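2-oxoglutarate carboxylase small subunit (Hydrogenobacter thermophilus, PDB 7KCT) is the small, biotin carboxylase-type subunit of a carboxylase, with an ATP-grasp fold that holds ADP, bicarbonate and magnesium. Local coordinates at residues 23-26 / 27-31; 47-50 / 51-54. All coordinates share one frame; numbering follows the deposited sequence.

Interaction 1 (23-26 / 27-31)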
loop_
_atom_site.group_PDB
_atom_site.type_symbol
_atom_site.label_atom_id
_atom_site.label_comp_id
_atom_site.label_asym_id
_atom_site.label_seq_id
_atom_site.Cartn_x
_atom_site.Cartn_y
_atom_site.Cartn_z
ATOM N N ALA A 23 -13.817 10.807 1.516
ATOM C CA ALA A 23 -14.694 10.661 0.368
ATOM C C ALA A 23 -14.017 9.768 -0.671
ATOM O O ALA A 23 -14.665 8.871 -1.232
ATOM C CB ALA A 23 -15.092 12.027 -0.199
ATOM N N CYS A 24 -12.689 9.900 -0.835
ATOM C CA CYS A 24 -11.976 9.023 -1.761
ATOM C C CYS A 24 -12.010 7.574 -1.308
ATOM O O CYS A 24 -12.208 6.667 -2.130
ATOM C CB CYS A 24 -10.532 9.497 -1.950
ATOM S SG CYS A 24 -10.431 11.122 -2.799
ATOM N N ARG A 25 -11.823 7.340 -0.015
ATOM C CA ARG A 25 -11.888 5.998 0.566
ATOM C C ARG A 25 -13.230 5.335 0.316
ATOM O O ARG A 25 -13.302 4.143 -0.026
ATOM C CB ARG A 25 -11.598 6.117 2.070
ATOM C CG ARG A 25 -11.933 4.870 2.863
ATOM C CD ARG A 25 -10.843 3.836 2.689
ATOM N NE ARG A 25 -11.066 2.583 3.405
ATOM C CZ ARG A 25 -11.622 1.507 2.881
ATOM N NH1 ARG A 25 -12.073 1.524 1.626
ATOM N NH2 ARG A 25 -11.702 0.402 3.624
ATOM N N VAL A 26 -14.313 6.070 0.509
ATOM C CA VAL A 26 -15.628 5.507 0.242
ATOM C C VAL A 26 -15.841 5.290 -1.255
ATOM O O VAL A 26 -16.394 4.264 -1.670
ATOM C CB VAL A 26 -16.707 6.423 0.853
ATOM C CG1 VAL A 26 -18.098 5.984 0.427
ATOM C CG2 VAL A 26 -16.573 6.445 2.417
ATOM N N ILE A 27 -15.468 6.272 -2.086
ATOM C CA ILE A 27 -15.611 6.123 -3.531
ATOM C C ILE A 27 -14.900 4.882 -4.023
ATOM O O ILE A 27 -15.419 4.156 -4.876
ATOM C CB ILE A 27 -15.129 7.369 -4.299
ATOM C CG1 ILE A 27 -16.102 8.490 -4.064
ATOM C CG2 ILE A 27 -15.017 7.038 -5.816
ATOM C CD1 ILE A 27 -15.615 9.842 -4.406
ATOM N N ARG A 28 -13.713 4.609 -3.503
ATOM C CA ARG A 28 -12.975 3.427 -3.932
ATOM C C ARG A 28 -13.711 2.132 -3.584
ATOM O O ARG A 28 -13.715 1.181 -4.377
ATOM C CB ARG A 28 -11.580 3.392 -3.293
ATOM C CG ARG A 28 -10.813 2.118 -3.657
ATOM C CD ARG A 28 -9.278 2.146 -3.476
ATOM N NE ARG A 28 -8.688 3.369 -3.998
ATOM C CZ ARG A 28 -8.607 3.693 -5.284
ATOM N NH1 ARG A 28 -9.068 2.870 -6.203
ATOM N NH2 ARG A 28 -8.091 4.860 -5.647
ATOM N N ALA A 29 -14.258 2.055 -2.369
ATOM C CA ALA A 29 -15.028 0.886 -1.949
ATOM C C ALA A 29 -16.226 0.669 -2.856
ATOM O O ALA A 29 -16.543 -0.474 -3.203
ATOM C CB ALA A 29 -15.475 1.037 -0.490
ATOM N N CYS A 30 -16.907 1.763 -3.240
ATOM C CA CYS A 30 -18.042 1.687 -4.153
ATOM C C CYS A 30 -17.633 1.194 -5.540
ATOM O O CYS A 30 -18.343 0.386 -6.148
ATOM C CB CYS A 30 -18.725 3.053 -4.275
ATOM S SG CYS A 30 -19.640 3.615 -2.819
ATOM N N LYS A 31 -16.514 1.677 -6.066
ATOM C CA LYS A 31 -16.088 1.247 -7.392
ATOM C C LYS A 31 -15.761 -0.240 -7.398
ATOM O O LYS A 31 -16.145 -0.964 -8.325
ATOM C CB LYS A 31 -14.876 2.045 -7.840
ATOM C CG LYS A 31 -15.197 3.480 -8.273
ATOM C CD LYS A 31 -13.859 4.254 -8.522
ATOM C CE LYS A 31 -13.245 3.891 -9.862
ATOM N NZ LYS A 31 -13.984 4.474 -11.062
#

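Interaction 2 (47-50 / 51-54)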
loop_
_atom_site.group_PDB
_atom_site.type_symbol
_atom_site.label_atom_id
_atom_site.label_comp_id
_atom_site.label_asym_id
_atom_site.label_seq_id
_atom_site.Cartn_x
_atom_site.Cartn_y
_atom_site.Cartn_z
ATOM N N THR A 47 -11.412 21.596 -8.055
ATOM C CA THR A 47 -10.418 20.658 -8.529
ATOM C C THR A 47 -10.196 19.502 -7.551
ATOM O O THR A 47 -9.254 18.751 -7.740
ATOM C CB THR A 47 -9.071 21.357 -8.764
ATOM O OG1 THR A 47 -8.586 21.871 -7.511
ATOM C CG2 THR A 47 -9.206 22.515 -9.725
ATOM N N ALA A 48 -11.064 19.312 -6.570
ATOM C CA ALA A 48 -10.857 18.279 -5.555
ATOM C C ALA A 48 -10.759 16.896 -6.189
ATOM O O ALA A 48 -11.443 16.587 -7.171
ATOM C CB ALA A 48 -11.997 18.268 -4.541
ATOM N N ARG A 49 -9.911 16.062 -5.595
ATOM C CA ARG A 49 -9.733 14.693 -6.072
ATOM C C ARG A 49 -11.008 13.854 -5.954
ATOM O O ARG A 49 -11.298 13.038 -6.843
ATOM C CB ARG A 49 -8.584 14.056 -5.302
ATOM C CG ARG A 49 -8.327 12.649 -5.694
ATOM C CD ARG A 49 -8.019 12.498 -7.173
ATOM N NE ARG A 49 -7.111 13.534 -7.678
ATOM C CZ ARG A 49 -6.775 13.705 -8.965
ATOM N NH1 ARG A 49 -7.290 12.945 -9.940
ATOM N NH2 ARG A 49 -5.963 14.702 -9.291
ATOM N N HIS A 50 -11.800 14.030 -4.871
ATOM C CA HIS A 50 -13.018 13.234 -4.763
ATOM C C HIS A 50 -14.009 13.567 -5.866
ATOM O O HIS A 50 -14.743 12.686 -6.301
ATOM C CB HIS A 50 -13.668 13.395 -3.379
ATOM C CG HIS A 50 -14.367 14.711 -3.120
ATOM N ND1 HIS A 50 -13.704 15.860 -2.747
ATOM C CD2 HIS A 50 -15.681 15.010 -3.060
ATOM C CE1 HIS A 50 -14.580 16.822 -2.516
ATOM N NE2 HIS A 50 -15.789 16.312 -2.656
ATOM N N VAL A 51 -14.012 14.823 -6.344
ATOM C CA VAL A 51 -14.830 15.231 -7.491
ATOM C C VAL A 51 -14.358 14.561 -8.783
ATOM O O VAL A 51 -15.182 14.147 -9.595
ATOM C CB VAL A 51 -14.847 16.770 -7.615
ATOM C CG1 VAL A 51 -15.542 17.260 -8.959
ATOM C CG2 VAL A 51 -15.485 17.378 -6.355
ATOM N N LYS A 52 -13.040 14.432 -8.996
ATOM C CA LYS A 52 -12.556 13.744 -10.198
ATOM C C LYS A 52 -12.851 12.242 -10.163
ATOM O O LYS A 52 -13.174 11.640 -11.200
ATOM C CB LYS A 52 -11.056 13.985 -10.362
ATOM C CG LYS A 52 -10.709 15.372 -10.887
ATOM C CD LYS A 52 -9.251 15.768 -10.560
ATOM C CE LYS A 52 -8.780 16.957 -11.424
ATOM N NZ LYS A 52 -8.342 16.457 -12.819
ATOM N N MET A 53 -12.769 11.622 -8.986
ATOM C CA MET A 53 -12.934 10.171 -8.884
ATOM C C MET A 53 -14.395 9.756 -9.017
ATOM O O MET A 53 -14.672 8.679 -9.540
ATOM C CB MET A 53 -12.421 9.648 -7.527
ATOM C CG MET A 53 -10.954 9.443 -7.361
ATOM S SD MET A 53 -10.455 8.771 -5.699
ATOM C CE MET A 53 -11.385 7.306 -5.548
ATOM N N ALA A 54 -15.340 10.571 -8.539
ATOM C CA ALA A 54 -16.746 10.194 -8.583
ATOM C C ALA A 54 -17.212 10.132 -10.036
ATOM O O ALA A 54 -16.656 10.798 -10.913
ATOM C CB ALA A 54 -17.588 11.219 -7.800
#

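Interaction 1 (23-26 / 27-31)
Ile27 lies back over the carbonyl of Ala23 one turn earlier in helix 20-32, and this is the tight part of the contact. Its amide gives a nearly straight bond to Ala23 O (N to O 2.9 Å, N-H...O 168°), while its CG1 sits 3.2 Å from the same Ala23 O. With CG1 anti to the carbonyl carbon (chi1 -71°), the longer branch runs back along the helix, and CD1 also borders that oxygen. The following residues continue the alpha-helical i to i+4 pattern: Arg28 N to Cys24 O is 2.9 Å and Cys30 N to Val26 O 3.0 Å, but Ala29 N to Arg25 O is longer at 3.3 Å.

Side chain against side chain, the packing is looser. Val26 CG1 comes no nearer than 4.3 Å to Cys30 SG, and Arg25 NH1 passes 4.0 Å from Ala29 CB, set obliquely to the guanidinium plane. The Arg25 chain bends at chi2 (79°) and carries its charged end off to Glu309 and Asp315, with which NH2 forms salt bridges. Lys31, partly exposed, reaches away from residues 23-26 and forms a salt bridge with Glu416 of the second subunit; the end of Arg28, though buried, also leads away, its NH2 hydrogen-bonded to Thr417 of that subunit.

The helix is the crossover of a beta-alpha-beta unit in the Rossmann-like N-terminal domain. Ala23, Val26, Ile27 and Cys30 rest on strand 13-16, Ile27 and Cys30 also on strand 36-41; Val317 and Ile321 of helix 316-324 cover another flank, and helix 49-53 lies beside Ala23, Cys24 and Ile27.

Interaction 2 (47-50 / 51-54)
Backbone bonds bind the short helix 49-53 at both ends, beginning with Lys52 N to Ala48 O at 3.2 Å. Ala48 occupies the N-cap position, and its carbonyl also receives a weak bond from Val51 N, bent to 120° at the hydrogen. Met53 N reaches Arg49 O at 3.0 Å and Ala54 N reaches His50 O at 3.1 Å, the last at the point where the chain leaves helical geometry.

Apolar and CH-pi contacts gather round Val51. Its CG2 stands over one face of the His50 imidazole, 4.0 Å from the ring centroid and 14° off the normal, and the same methyl meets Ala48 CB at 4.0 Å. His50 CG lies between the backbone N and the carbonyl carbon (chi1 74°), which sets the base of the ring beside Val51 N; NE2 is hydrogen-bonded to Ile40 O of strand 36-41. That anchor ties the helix to the sheet within the beta-alpha-beta unit 36-41, 49-53, 56-59 of the biotin carboxylase N-terminal domain.

The aliphatic part of Lys52 meets the Arg49 guanidinium: CD lies over one face, toward its rim, 3.5 Å from Arg49 NH1. The like-charged Arg49 NH2 and Lys52 NZ stand 4.6 Å apart, but Glu419 of the second subunit forms salt bridges with Arg49 NH1 through OE1 and Lys52 NZ through OE2, probably offsetting the two charges, while Tyr367 of that subunit makes a cation-pi contact with Arg49.

In the fold
Interaction 1 precedes interaction 2 along the chain, with strand 36-41 between their helices, and their centres lie 11 Å apart on the same side of the chain's centre. Helices 20-32 and 49-53 are consecutive crossovers of the five-stranded parallel sheet in the N-terminal domain, linking strands 13-16, 36-41 and 56-59. They meet directly: Ile27 CD1 lies 3.5 Å from His50 O, and Met53 CE comes 3.6 Å from Cys24 O. Both contacts also touch the second subunit, where the two helices face the same 416-419 region, so this helix pair builds part of the dimer interface.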